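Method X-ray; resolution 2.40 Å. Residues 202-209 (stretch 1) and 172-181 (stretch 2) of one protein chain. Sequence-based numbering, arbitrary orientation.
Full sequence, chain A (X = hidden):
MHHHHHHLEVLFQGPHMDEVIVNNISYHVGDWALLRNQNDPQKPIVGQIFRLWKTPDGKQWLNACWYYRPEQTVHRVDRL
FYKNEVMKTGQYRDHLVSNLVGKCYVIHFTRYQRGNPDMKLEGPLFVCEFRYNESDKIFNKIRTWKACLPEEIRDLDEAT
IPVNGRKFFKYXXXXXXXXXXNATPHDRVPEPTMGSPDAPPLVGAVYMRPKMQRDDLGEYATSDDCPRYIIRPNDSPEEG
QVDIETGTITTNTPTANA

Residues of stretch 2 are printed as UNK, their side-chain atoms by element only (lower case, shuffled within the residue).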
# COMPACT_ATOMS: atom_id res chain seq x y z
N LEU A 202 19.57 -2.12 6.33
CA LEU A 202 20.26 -2.79 7.43
C LEU A 202 21.46 -1.95 7.89
O LEU A 202 21.80 -1.94 9.07
CB LEU A 202 20.71 -4.19 7.01
CG LEU A 202 21.38 -5.04 8.10
CD1 LEU A 202 20.43 -5.24 9.28
CD2 LEU A 202 21.84 -6.38 7.54
N VAL A 203 22.09 -1.27 6.94
CA VAL A 203 23.20 -0.38 7.26
C VAL A 203 23.58 0.46 6.04
O VAL A 203 23.53 -0.03 4.90
CB VAL A 203 24.44 -1.15 7.77
CG1 VAL A 203 24.96 -2.09 6.70
CG2 VAL A 203 25.53 -0.18 8.21
N GLY A 204 23.95 1.71 6.27
CA GLY A 204 24.35 2.60 5.20
C GLY A 204 25.83 2.48 4.90
O GLY A 204 26.50 1.57 5.39
N ALA A 205 26.35 3.40 4.10
CA ALA A 205 27.76 3.37 3.73
C ALA A 205 28.41 4.73 3.92
O ALA A 205 27.72 5.75 4.03
CB ALA A 205 27.92 2.90 2.29
N VAL A 206 29.74 4.74 3.95
CA VAL A 206 30.49 5.98 4.06
C VAL A 206 31.54 6.08 2.97
O VAL A 206 32.09 5.07 2.53
CB VAL A 206 31.16 6.12 5.44
CG1 VAL A 206 30.11 6.24 6.53
CG2 VAL A 206 32.08 4.95 5.70
N TYR A 207 31.82 7.30 2.52
CA TYR A 207 32.82 7.53 1.49
C TYR A 207 33.64 8.79 1.77
O TYR A 207 33.33 9.56 2.69
CB TYR A 207 32.16 7.61 0.12
CG TYR A 207 31.17 8.74 -0.03
CD1 TYR A 207 29.92 8.68 0.57
CD2 TYR A 207 31.48 9.86 -0.78
CE1 TYR A 207 29.01 9.70 0.43
CE2 TYR A 207 30.58 10.90 -0.93
CZ TYR A 207 29.35 10.81 -0.32
OH TYR A 207 28.44 11.84 -0.45
N MET A 208 34.69 9.01 0.98
CA MET A 208 35.60 10.13 1.21
C MET A 208 35.32 11.30 0.26
O MET A 208 34.83 11.10 -0.85
CB MET A 208 37.05 9.66 1.08
CG MET A 208 38.03 10.38 2.01
SD MET A 208 39.71 9.68 1.99
CE MET A 208 39.43 8.08 2.73
N ARG A 209 35.62 12.51 0.71
CA ARG A 209 35.44 13.70 -0.11
C ARG A 209 36.41 14.79 0.33
O ARG A 209 36.77 14.88 1.51
CB ARG A 209 34.00 14.21 -0.01
CG ARG A 209 33.01 13.47 -0.90
CD ARG A 209 33.33 13.67 -2.38
NE ARG A 209 32.45 12.89 -3.25
CZ ARG A 209 32.68 11.64 -3.62
NH1 ARG A 209 33.76 11.00 -3.20
NH2 ARG A 209 31.82 11.01 -4.42
N UNK A 172 30.88 11.81 15.80
CA UNK A 172 31.37 11.17 14.58
C UNK A 172 30.48 10.00 14.17
O UNK A 172 29.85 9.37 15.02
c UNK A 172 32.65 10.45 16.46
c UNK A 172 31.77 11.57 16.95
c UNK A 172 32.76 10.66 14.99
N UNK A 173 30.45 9.72 12.87
CA UNK A 173 29.58 8.69 12.31
C UNK A 173 29.74 7.36 13.02
O UNK A 173 30.86 6.93 13.31
c UNK A 173 29.86 8.51 10.82
o UNK A 173 29.11 7.43 10.30
N UNK A 174 28.62 6.69 13.30
CA UNK A 174 28.61 5.37 13.94
C UNK A 174 29.07 4.27 12.97
O UNK A 174 29.39 3.17 13.42
c UNK A 174 27.25 7.17 13.01
c UNK A 174 27.14 5.17 14.30
c UNK A 174 26.40 5.96 13.29
N UNK A 175 29.11 4.57 11.67
CA UNK A 175 29.56 3.58 10.69
C UNK A 175 30.84 4.01 9.98
O UNK A 175 31.17 3.51 8.90
c UNK A 175 28.47 3.27 9.63
c UNK A 175 26.97 4.29 7.84
c UNK A 175 27.27 2.57 10.27
c UNK A 175 28.03 4.54 8.90
N UNK A 176 31.57 4.93 10.59
CA UNK A 176 32.85 5.36 10.03
C UNK A 176 33.75 4.14 9.83
O UNK A 176 34.59 4.13 8.92
n UNK A 176 34.16 6.58 14.69
n UNK A 176 35.64 8.19 15.42
c UNK A 176 33.53 6.37 10.96
c UNK A 176 34.78 7.21 15.69
n UNK A 176 34.55 6.86 16.94
c UNK A 176 34.35 6.90 13.28
c UNK A 176 33.61 5.90 12.40
N UNK A 177 33.57 3.12 10.66
CA UNK A 177 34.41 1.93 10.62
C UNK A 177 34.18 1.10 9.36
O UNK A 177 34.86 0.10 9.15
c UNK A 177 30.69 0.10 11.87
n UNK A 177 31.22 -1.10 11.93
n UNK A 177 31.66 0.99 11.84
c UNK A 177 34.19 1.06 11.86
c UNK A 177 32.88 0.34 11.88
c UNK A 177 32.59 -0.98 11.93
N UNK A 178 33.24 1.52 8.53
CA UNK A 178 32.93 0.79 7.31
C UNK A 178 33.58 1.40 6.07
O UNK A 178 33.25 1.03 4.95
c UNK A 178 30.62 0.06 8.23
c UNK A 178 31.02 -1.39 8.41
c UNK A 178 31.42 0.70 7.10
c UNK A 178 29.13 0.20 7.96
N UNK A 179 34.49 2.34 6.28
CA UNK A 179 35.21 2.94 5.17
C UNK A 179 36.17 1.93 4.56
O UNK A 179 37.04 1.40 5.25
c UNK A 179 36.66 4.97 4.48
c UNK A 179 35.98 4.18 5.61
c UNK A 179 37.48 6.12 5.03
c UNK A 179 35.63 5.47 3.49
N UNK A 180 36.00 1.64 3.26
CA UNK A 180 36.90 0.74 2.53
C UNK A 180 38.36 1.14 2.74
O UNK A 180 38.65 2.32 2.95
c UNK A 180 35.07 1.37 1.14
c UNK A 180 34.94 2.18 2.40
c UNK A 180 36.50 0.96 1.07
N UNK A 181 39.27 0.17 2.67
CA UNK A 181 40.68 0.43 2.93
C UNK A 181 41.37 1.16 1.78
O UNK A 181 42.47 1.69 1.95
c UNK A 181 41.41 -0.87 3.24
O HOH W 1 30.96 1.90 3.11

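Position 172 has three side-chain carbons that close a ring onto the backbone N. Nothing on stretch 1 is within reach. It is P172.

Position 173 has one carbon followed by one oxygen. The CB points toward stretch 1, and the oxygen lies 4.1 Å from V206 CG1. A single hydroxyl on CB makes this S173. Its OG accepts a hydrogen bond from the backbone N of position 175, at 3.2 Å.

Position 174 again has three carbons closed onto the backbone N, out of reach of stretch 1. It is P174.

Position 175 has four carbons, forked at the first, with one arm two carbons long. The first carbon of the long arm lies 3.6 Å from V206 CG1, and its end carbon 3.6 Å from G204 C. The short-arm carbon lies 3.9 Å from V203 CG2. The branching identifies I175. G204 has no side chain, so I175 CD1 packs against bare backbone.

Position 176 has three carbons, a nitrogen, then a carbon carrying two more nitrogens. Its CB points away from stretch 1 and the chain is exposed. The end group is a guanidinium, so the residue is R176. The type I turn from S173 to R176 closes with a weak bond, R176 N to S173 O, at 3.5 Å.

Position 177 has one carbon and a five-membered ring of three carbons and two nitrogens. It makes no contact with stretch 1. The imidazole marks H177.

Position 178 has four carbons, forked at the second. Its CB points toward stretch 1, and one terminal carbon lies 3.6 Å from V203 CG2. It is L178.

Position 179 has the same four-carbon pattern. Its CB points sideways, but the end of the chain comes nearer: one terminal carbon lies 3.6 Å from M208 CE and the other 4.0 Å from Y207 CA. It is L179.

Position 180 has three carbons closing a ring onto the backbone N. The ring carbon bonded to that N lies 4.1 Å from V206 O. It is P180.

Position 181 has a single side-chain carbon, out of reach of stretch 1. It is A181.

The contact is mainly apolar, and no direct hydrogen bond crosses it. V206 is central. V206 CG1 is 3.6 Å from I175 CG1. V206 CG2 is 3.6 Å from L179 N and 4.0 Å from L179 CB. V203 and M208 extend the packing to L178 and L179. One water joins the backbones: it donates to L178 O at 3.1 Å and accepts from V206 N at 3.2 Å.

Stretch 2, residues 172-181: PSPIRHLLPA
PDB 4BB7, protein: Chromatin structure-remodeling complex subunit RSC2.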